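Local coordinates for MAGE domain-containing protein (Xenopus laevis, PDB 7DG2), which probably helps shape the kleisin subunit Nse4 together with Nse1, as the MAGE-domain Nse3 component of the DNA-binding Smc5/6 complex, at residues E15-L20 against Q55-Q60. Numbering follows the deposited sequence.
Sequences EVVQYL and QITLQQ
V17 and L20 meet T57 and L58 with no flat group between them: no ring, amide or carboxylate offers a face or an edge here, and the touching atoms are all carbons of branched side chains. The nearby ring of Y19 turns instead to I30 and helix 32-40. L58 and V17 each use both branches. L58 sends CD1 to L20, where it meets CD1 of that residue at 3.6 Å, methyl against methyl. The other branch of L58, CD2, lies 4.1 Å from V17 CG1, the two side chains running past one another in opposite senses. V17 divides its two methyls between T57 and L58: with CG1 anti to the backbone N (chi1 173°), V17 CG2 lies 4.0 Å from T57 CB and equally near T57 CG2, the side chains nearly perpendicular. In T57, chi1 of -66° places OG1 beside the backbone N, where it hydrogen-bonds to R53 O one turn back, and CB and CG2 face V17. The helix axes come within 9.8 Å and cross at -62°. The contact thus joins the first and third helices of a winged-helix unit, helix 6-23 and helix 47-62; V16 and V17 also touch A54 of helix 47-62, while L60 of the Nse1 chain packs on V17. With no hydrogen bond or charge pair across it, this modest joint, 192 Å² over both sides, rests on apolar burial, mostly methyl against methyl, and the one hydroxyl is satisfied within its own helix.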
ATOM      1  N   GLU B  15     -12.890  14.250   7.363  1.00 13.67           N
ATOM      2  CA  GLU B  15     -13.000  14.075   5.918  1.00 12.92           C
ATOM      3  C   GLU B  15     -11.737  14.540   5.206  1.00 13.36           C
ATOM      4  O   GLU B  15     -11.305  13.929   4.221  1.00 15.03           O
ATOM      5  CB  GLU B  15     -14.235  14.823   5.401  1.00 17.06           C
ATOM      6  CG  GLU B  15     -15.520  14.197   5.910  1.00 21.10           C
ATOM      7  CD  GLU B  15     -16.758  15.074   5.754  1.00 29.31           C
ATOM      8  OE1 GLU B  15     -16.653  16.219   5.276  1.00 25.65           O
ATOM      9  OE2 GLU B  15     -17.852  14.605   6.135  1.00 36.09           O
ATOM     10  N   VAL B  16     -11.146  15.646   5.662  1.00 12.29           N
ATOM     11  CA  VAL B  16      -9.915  16.116   5.034  1.00 12.69           C
ATOM     12  C   VAL B  16      -8.792  15.103   5.233  1.00 12.73           C
ATOM     13  O   VAL B  16      -7.987  14.863   4.326  1.00 13.15           O
ATOM     14  CB  VAL B  16      -9.526  17.502   5.582  1.00 11.01           C
ATOM     15  CG1 VAL B  16      -8.133  17.861   5.120  1.00 10.65           C
ATOM     16  CG2 VAL B  16     -10.548  18.553   5.098  1.00 13.87           C
ATOM     17  N   VAL B  17      -8.691  14.523   6.436  1.00 13.38           N
ATOM     18  CA  VAL B  17      -7.677  13.494   6.674  1.00 11.43           C
ATOM     19  C   VAL B  17      -7.894  12.323   5.726  1.00 12.92           C
ATOM     20  O   VAL B  17      -6.955  11.832   5.095  1.00 11.92           O
ATOM     21  CB  VAL B  17      -7.691  13.037   8.144  1.00 13.87           C
ATOM     22  CG1 VAL B  17      -6.745  11.844   8.356  1.00 13.85           C
ATOM     23  CG2 VAL B  17      -7.314  14.196   9.059  1.00 12.20           C
ATOM     24  N   GLN B  18      -9.143  11.871   5.601  1.00 12.97           N
ATOM     25  CA  GLN B  18      -9.426  10.768   4.681  1.00 13.88           C
ATOM     26  C   GLN B  18      -9.014  11.126   3.263  1.00 13.85           C
ATOM     27  O   GLN B  18      -8.426  10.306   2.548  1.00 14.34           O
ATOM     28  CB  GLN B  18     -10.910  10.419   4.694  1.00 15.69           C
ATOM     29  CG  GLN B  18     -11.426   9.804   5.959  1.00 18.62           C
ATOM     30  CD  GLN B  18     -12.888   9.446   5.813  1.00 24.68           C
ATOM     31  OE1 GLN B  18     -13.768  10.204   6.236  1.00 28.70           O
ATOM     32  NE2 GLN B  18     -13.163   8.296   5.179  1.00 22.77           N
ATOM     33  N   TYR B  19      -9.343  12.347   2.837  1.00 11.80           N
ATOM     34  CA  TYR B  19      -9.021  12.785   1.487  1.00 13.05           C
ATOM     35  C   TYR B  19      -7.516  12.814   1.271  1.00 11.64           C
ATOM     36  O   TYR B  19      -7.022  12.368   0.230  1.00 13.05           O
ATOM     37  CB  TYR B  19      -9.638  14.172   1.273  1.00 14.22           C
ATOM     38  CG  TYR B  19      -9.448  14.792  -0.078  1.00 14.35           C
ATOM     39  CD1 TYR B  19     -10.317  14.498  -1.119  1.00 13.36           C
ATOM     40  CD2 TYR B  19      -8.445  15.720  -0.303  1.00 15.57           C
ATOM     41  CE1 TYR B  19     -10.175  15.104  -2.344  1.00 16.17           C
ATOM     42  CE2 TYR B  19      -8.292  16.316  -1.530  1.00 14.43           C
ATOM     43  CZ  TYR B  19      -9.154  16.004  -2.547  1.00 16.60           C
ATOM     44  OH  TYR B  19      -9.015  16.597  -3.784  1.00 19.04           O
ATOM     45  N   LEU B  20      -6.763  13.328   2.252  1.00 12.65           N
ATOM     46  CA  LEU B  20      -5.308  13.371   2.103  1.00 12.32           C
ATOM     47  C   LEU B  20      -4.717  11.969   1.945  1.00 12.91           C
ATOM     48  O   LEU B  20      -3.846  11.738   1.092  1.00 14.96           O
ATOM     49  CB  LEU B  20      -4.696  14.091   3.308  1.00 11.03           C
ATOM     50  CG  LEU B  20      -4.938  15.601   3.237  1.00 13.24           C
ATOM     51  CD1 LEU B  20      -4.620  16.235   4.577  1.00 14.52           C
ATOM     52  CD2 LEU B  20      -4.069  16.221   2.137  1.00 16.74           C
ATOM     53  N   GLN B  55      -3.763  18.365   9.619  1.00 13.69           N
ATOM     54  CA  GLN B  55      -2.320  18.195   9.675  1.00 14.10           C
ATOM     55  C   GLN B  55      -1.887  17.650  11.029  1.00 14.03           C
ATOM     56  O   GLN B  55      -1.046  16.743  11.102  1.00 14.17           O
ATOM     57  CB  GLN B  55      -1.635  19.538   9.384  1.00 12.97           C
ATOM     58  CG  GLN B  55      -0.115  19.472   9.431  1.00 14.47           C
ATOM     59  CD  GLN B  55       0.538  20.781   9.032  1.00 14.81           C
ATOM     60  OE1 GLN B  55      -0.134  21.796   8.886  1.00 18.42           O
ATOM     61  NE2 GLN B  55       1.865  20.763   8.882  1.00 15.43           N
ATOM     62  N   ILE B  56      -2.478  18.167  12.112  1.00 13.91           N
ATOM     63  CA  ILE B  56      -2.118  17.697  13.450  1.00 15.10           C
ATOM     64  C   ILE B  56      -2.524  16.240  13.631  1.00 13.96           C
ATOM     65  O   ILE B  56      -1.779  15.448  14.221  1.00 15.42           O
ATOM     66  CB  ILE B  56      -2.741  18.609  14.526  1.00 16.86           C
ATOM     67  CG1 ILE B  56      -2.119  20.011  14.445  1.00 18.34           C
ATOM     68  CG2 ILE B  56      -2.562  18.014  15.925  1.00 20.17           C
ATOM     69  CD1 ILE B  56      -0.577  20.021  14.412  1.00 25.80           C
ATOM     70  N   THR B  57      -3.703  15.854  13.120  1.00 13.59           N
ATOM     71  CA  THR B  57      -4.119  14.453  13.207  1.00 14.75           C
ATOM     72  C   THR B  57      -3.135  13.541  12.479  1.00 14.35           C
ATOM     73  O   THR B  57      -2.768  12.475  12.988  1.00 13.36           O
ATOM     74  CB  THR B  57      -5.528  14.271  12.625  1.00 16.67           C
ATOM     75  OG1 THR B  57      -6.479  14.961  13.437  1.00 18.32           O
ATOM     76  CG2 THR B  57      -5.903  12.785  12.576  1.00 15.86           C
ATOM     77  N   LEU B  58      -2.698  13.939  11.282  1.00 13.65           N
ATOM     78  CA  LEU B  58      -1.769  13.098  10.533  1.00 12.83           C
ATOM     79  C   LEU B  58      -0.425  12.977  11.252  1.00 14.60           C
ATOM     80  O   LEU B  58       0.176  11.896  11.275  1.00 15.04           O
ATOM     81  CB  LEU B  58      -1.590  13.654   9.120  1.00 13.27           C
ATOM     82  CG  LEU B  58      -2.770  13.367   8.190  1.00 15.71           C
ATOM     83  CD1 LEU B  58      -2.716  14.310   7.004  1.00 18.78           C
ATOM     84  CD2 LEU B  58      -2.712  11.929   7.735  1.00 15.26           C
ATOM     85  N   GLN B  59       0.045  14.072  11.870  1.00 13.82           N
ATOM     86  CA  GLN B  59       1.274  14.009  12.668  1.00 15.71           C
ATOM     87  C   GLN B  59       1.120  13.079  13.858  1.00 16.39           C
ATOM     88  O   GLN B  59       1.984  12.234  14.115  1.00 19.01           O
ATOM     89  CB  GLN B  59       1.658  15.402  13.175  1.00 16.68           C
ATOM     90  CG  GLN B  59       2.062  16.347  12.101  1.00 17.16           C
ATOM     91  CD  GLN B  59       2.402  17.726  12.652  1.00 24.53           C
ATOM     92  OE1 GLN B  59       2.424  17.941  13.869  1.00 31.70           O
ATOM     93  NE2 GLN B  59       2.667  18.663  11.759  1.00 21.23           N
ATOM     94  N   GLN B  60       0.043  13.256  14.625  1.00 15.09           N
ATOM     95  CA  GLN B  60      -0.090  12.582  15.913  1.00 15.65           C
ATOM     96  C   GLN B  60      -0.453  11.115  15.759  1.00 18.30           C
ATOM     97  O   GLN B  60       0.036  10.266  16.519  1.00 20.37           O
ATOM     98  CB  GLN B  60      -1.137  13.295  16.764  1.00 20.27           C
ATOM     99  CG  GLN B  60      -0.696  14.685  17.184  1.00 24.21           C
ATOM    100  CD  GLN B  60      -1.655  15.353  18.158  1.00 29.82           C
ATOM    101  OE1 GLN B  60      -2.782  14.896  18.352  1.00 33.41           O
ATOM    102  NE2 GLN B  60      -1.207  16.443  18.775  1.00 31.51           N
TER